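Local coordinates for hypothetical protein BT_3535 (Bacteroides thetaiotaomicron VPI-5482, PDB 3KNY) that is of unknown function, a two-domain protein of the BT_3535-like family that is probably made as a lipoprotein, at residues N28-W33 / K41-W46. Residues are numbered along the deposited sequence; the frame is centred on the assembly and turned at random.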
ATOM      1  N   ASN A  28       5.082 -13.442   3.228  1.00 35.88           N
ATOM      2  CA  ASN A  28       6.185 -14.297   3.637  1.00 35.07           C
ATOM      3  C   ASN A  28       7.351 -14.365   2.629  1.00 33.88           C
ATOM      4  O   ASN A  28       8.032 -15.370   2.543  1.00 33.93           O
ATOM      5  CB  ASN A  28       5.639 -15.682   3.985  1.00 33.54           C
ATOM      6  CG  ASN A  28       4.535 -15.614   5.022  1.00 36.55           C
ATOM      7  OD1 ASN A  28       4.773 -15.239   6.178  1.00 37.86           O
ATOM      8  ND2 ASN A  28       3.316 -15.954   4.612  1.00 26.46           N
ATOM      9  N   THR A  29       7.573 -13.287   1.880  1.00 33.03           N
ATOM     10  CA  THR A  29       8.774 -13.136   1.073  1.00 32.38           C
ATOM     11  C   THR A  29       9.335 -11.714   1.228  1.00 33.43           C
ATOM     12  O   THR A  29       8.596 -10.764   1.530  1.00 35.97           O
ATOM     13  CB  THR A  29       8.535 -13.422  -0.434  1.00 31.80           C
ATOM     14  OG1 THR A  29       8.030 -12.245  -1.082  1.00 40.62           O
ATOM     15  CG2 THR A  29       7.597 -14.594  -0.639  1.00 22.11           C
ATOM     16  N   ILE A  30      10.646 -11.590   1.031  1.00 32.97           N
ATOM     17  CA  ILE A  30      11.353 -10.309   1.054  1.00 32.68           C
ATOM     18  C   ILE A  30      12.283 -10.305  -0.147  1.00 33.49           C
ATOM     19  O   ILE A  30      13.006 -11.260  -0.339  1.00 32.54           O
ATOM     20  CB  ILE A  30      12.163 -10.114   2.360  1.00 31.84           C
ATOM     21  CG1 ILE A  30      11.249 -10.364   3.569  1.00 35.15           C
ATOM     22  CG2 ILE A  30      12.777  -8.711   2.417  1.00 25.13           C
ATOM     23  CD1 ILE A  30      11.861 -10.046   4.912  1.00 40.99           C
ATOM     24  N   PRO A  31      12.229  -9.264  -0.999  1.00 36.59           N
ATOM     25  CA  PRO A  31      13.155  -9.265  -2.135  1.00 38.34           C
ATOM     26  C   PRO A  31      14.595  -9.381  -1.673  1.00 38.78           C
ATOM     27  O   PRO A  31      14.960  -8.754  -0.676  1.00 40.31           O
ATOM     28  CB  PRO A  31      12.916  -7.897  -2.815  1.00 38.70           C
ATOM     29  CG  PRO A  31      11.855  -7.203  -2.030  1.00 36.05           C
ATOM     30  CD  PRO A  31      11.197  -8.227  -1.149  1.00 37.49           C
ATOM     31  N   ASP A  32      15.398 -10.169  -2.381  1.00 37.52           N
ATOM     32  CA  ASP A  32      16.751 -10.399  -1.945  1.00 37.85           C
ATOM     33  C   ASP A  32      17.479  -9.091  -1.646  1.00 38.12           C
ATOM     34  O   ASP A  32      18.058  -8.931  -0.573  1.00 38.51           O
ATOM     35  CB  ASP A  32      17.561 -11.197  -2.965  1.00 37.99           C
ATOM     36  CG  ASP A  32      18.939 -11.571  -2.426  1.00 40.14           C
ATOM     37  OD1 ASP A  32      19.001 -12.064  -1.284  1.00 36.57           O
ATOM     38  OD2 ASP A  32      19.962 -11.349  -3.109  1.00 42.26           O
ATOM     39  N   TRP A  33      17.429  -8.143  -2.574  1.00 37.93           N
ATOM     40  CA  TRP A  33      18.189  -6.909  -2.412  1.00 38.66           C
ATOM     41  C   TRP A  33      17.990  -6.215  -1.054  1.00 39.66           C
ATOM     42  O   TRP A  33      18.894  -5.527  -0.556  1.00 38.51           O
ATOM     43  CB  TRP A  33      17.891  -5.947  -3.562  1.00 38.26           C
ATOM     44  CG  TRP A  33      16.550  -5.351  -3.528  1.00 42.44           C
ATOM     45  CD1 TRP A  33      15.436  -5.813  -4.146  1.00 43.07           C
ATOM     46  CD2 TRP A  33      16.167  -4.152  -2.845  1.00 48.32           C
ATOM     47  NE1 TRP A  33      14.376  -4.985  -3.884  1.00 40.85           N
ATOM     48  CE2 TRP A  33      14.798  -3.956  -3.089  1.00 40.81           C
ATOM     49  CE3 TRP A  33      16.850  -3.227  -2.045  1.00 52.09           C
ATOM     50  CZ2 TRP A  33      14.096  -2.875  -2.569  1.00 45.28           C
ATOM     51  CZ3 TRP A  33      16.144  -2.145  -1.523  1.00 53.60           C
ATOM     52  CH2 TRP A  33      14.782  -1.981  -1.790  1.00 49.95           C
ATOM     53  N   LYS A  41      18.174  -7.605  12.956  1.00 34.38           N
ATOM     54  CA  LYS A  41      17.089  -7.224  13.873  1.00 34.34           C
ATOM     55  C   LYS A  41      15.918  -6.682  13.053  1.00 34.92           C
ATOM     56  O   LYS A  41      14.766  -7.131  13.176  1.00 31.92           O
ATOM     57  CB  LYS A  41      17.554  -6.139  14.844  1.00 34.12           C
ATOM     58  CG  LYS A  41      18.789  -6.468  15.682  1.00 35.42           C
ATOM     59  CD  LYS A  41      18.472  -6.861  17.133  1.00 32.77           C
ATOM     60  CE  LYS A  41      19.622  -6.382  18.045  1.00 36.29           C
ATOM     61  NZ  LYS A  41      19.737  -7.059  19.373  1.00 30.05           N
ATOM     62  N   GLU A  42      16.259  -5.717  12.202  1.00 35.84           N
ATOM     63  CA  GLU A  42      15.323  -5.081  11.289  1.00 36.05           C
ATOM     64  C   GLU A  42      14.700  -6.113  10.363  1.00 37.74           C
ATOM     65  O   GLU A  42      13.461  -6.230  10.285  1.00 39.87           O
ATOM     66  CB  GLU A  42      16.041  -4.002  10.469  1.00 35.21           C
ATOM     67  CG  GLU A  42      16.434  -2.777  11.291  1.00 32.74           C
ATOM     68  CD  GLU A  42      17.492  -1.911  10.639  1.00 38.04           C
ATOM     69  OE1 GLU A  42      18.004  -2.250   9.551  1.00 42.07           O
ATOM     70  OE2 GLU A  42      17.828  -0.876  11.238  1.00 46.12           O
ATOM     71  N   TYR A  43      15.554  -6.871   9.678  1.00 36.59           N
ATOM     72  CA  TYR A  43      15.087  -7.895   8.740  1.00 35.23           C
ATOM     73  C   TYR A  43      14.048  -8.801   9.384  1.00 34.46           C
ATOM     74  O   TYR A  43      13.062  -9.189   8.753  1.00 34.48           O
ATOM     75  CB  TYR A  43      16.260  -8.727   8.235  1.00 34.61           C
ATOM     76  CG  TYR A  43      15.928  -9.629   7.065  1.00 32.67           C
ATOM     77  CD1 TYR A  43      16.072  -9.170   5.751  1.00 34.14           C
ATOM     78  CD2 TYR A  43      15.487 -10.942   7.262  1.00 26.26           C
ATOM     79  CE1 TYR A  43      15.788  -9.987   4.660  1.00 29.21           C
ATOM     80  CE2 TYR A  43      15.194 -11.765   6.172  1.00 27.34           C
ATOM     81  CZ  TYR A  43      15.353 -11.275   4.876  1.00 28.38           C
ATOM     82  OH  TYR A  43      15.070 -12.062   3.785  1.00 33.10           O
ATOM     83  N   GLU A  44      14.257  -9.108  10.655  1.00 35.23           N
ATOM     84  CA  GLU A  44      13.349  -9.993  11.370  1.00 37.21           C
ATOM     85  C   GLU A  44      11.970  -9.365  11.554  1.00 36.41           C
ATOM     86  O   GLU A  44      10.968 -10.067  11.517  1.00 39.15           O
ATOM     87  CB  GLU A  44      13.926 -10.396  12.730  1.00 38.31           C
ATOM     88  CG  GLU A  44      13.737 -11.870  13.033  1.00 42.12           C
ATOM     89  CD  GLU A  44      14.363 -12.742  11.966  1.00 41.94           C
ATOM     90  OE1 GLU A  44      15.455 -12.377  11.487  1.00 40.96           O
ATOM     91  OE2 GLU A  44      13.755 -13.767  11.589  1.00 39.89           O
ATOM     92  N   LEU A  45      11.916  -8.052  11.756  1.00 33.45           N
ATOM     93  CA  LEU A  45      10.641  -7.379  11.889  1.00 31.82           C
ATOM     94  C   LEU A  45       9.906  -7.434  10.521  1.00 32.28           C
ATOM     95  O   LEU A  45       8.740  -7.842  10.420  1.00 29.61           O
ATOM     96  CB  LEU A  45      10.844  -5.947  12.399  1.00 31.16           C
ATOM     97  CG  LEU A  45      11.364  -5.814  13.836  1.00 24.84           C
ATOM     98  CD1 LEU A  45      11.605  -4.367  14.185  1.00 19.35           C
ATOM     99  CD2 LEU A  45      10.425  -6.458  14.847  1.00 15.96           C
ATOM    100  N   TRP A  46      10.611  -7.087   9.461  1.00 32.07           N
ATOM    101  CA  TRP A  46      10.046  -7.246   8.133  1.00 32.82           C
ATOM    102  C   TRP A  46       9.529  -8.666   7.869  1.00 34.06           C
ATOM    103  O   TRP A  46       8.437  -8.835   7.327  1.00 34.02           O
ATOM    104  CB  TRP A  46      11.049  -6.820   7.073  1.00 32.11           C
ATOM    105  CG  TRP A  46      11.297  -5.345   7.126  1.00 34.65           C
ATOM    106  CD1 TRP A  46      12.475  -4.722   7.397  1.00 34.78           C
ATOM    107  CD2 TRP A  46      10.325  -4.310   6.968  1.00 37.03           C
ATOM    108  NE1 TRP A  46      12.305  -3.362   7.394  1.00 33.97           N
ATOM    109  CE2 TRP A  46      10.995  -3.078   7.134  1.00 36.03           C
ATOM    110  CE3 TRP A  46       8.950  -4.300   6.698  1.00 33.98           C
ATOM    111  CZ2 TRP A  46      10.344  -1.844   7.024  1.00 40.05           C
ATOM    112  CZ3 TRP A  46       8.300  -3.073   6.596  1.00 32.47           C
ATOM    113  CH2 TRP A  46       8.997  -1.862   6.753  1.00 32.85           C
TER
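With CG1 of I30 beside its backbone N (chi1 -52°) and CD1 extended beyond it, the isoleucine reaches across to Y43, whose CG lies anti to the backbone N (chi1 -169°), which carries the ring out from the helix. The result is a CH-pi contact between a loop and the helix it leads into, a compact example of how an irregular segment can rest on a helix through a single aliphatic side chain. The loop follows strand 7-10, and the helix is 40-49. CD1 of I30 sits over one face of the Y43 ring, 3.9 Å from the centroid and 20° off the normal, displaced toward the rim where CZ of Y43 is 3.7 Å from it. The other branch of the isoleucine, CG2, comes within 4.0 Å of CE1 of Y43. A leucine in place of Y43 would probably leave CD1 of I30 without the flat face it rests on and open a gap between loop and helix. One turn further along the helix, W46 meets the same methyl from another side, its CB 4.0 Å from CD1 of I30, while its indole turns to the interior to meet Y57 edge-to-face and to touch I76 of helix 66-84. L45 also packs on that helix, through I76 and C80, so helix 40-49 has the loop on one flank and helix 66-84 on another. The hydroxyl of Y43 reaches past the methyl to the base of the isoleucine, with OH of Y43 3.8 Å from CB of I30.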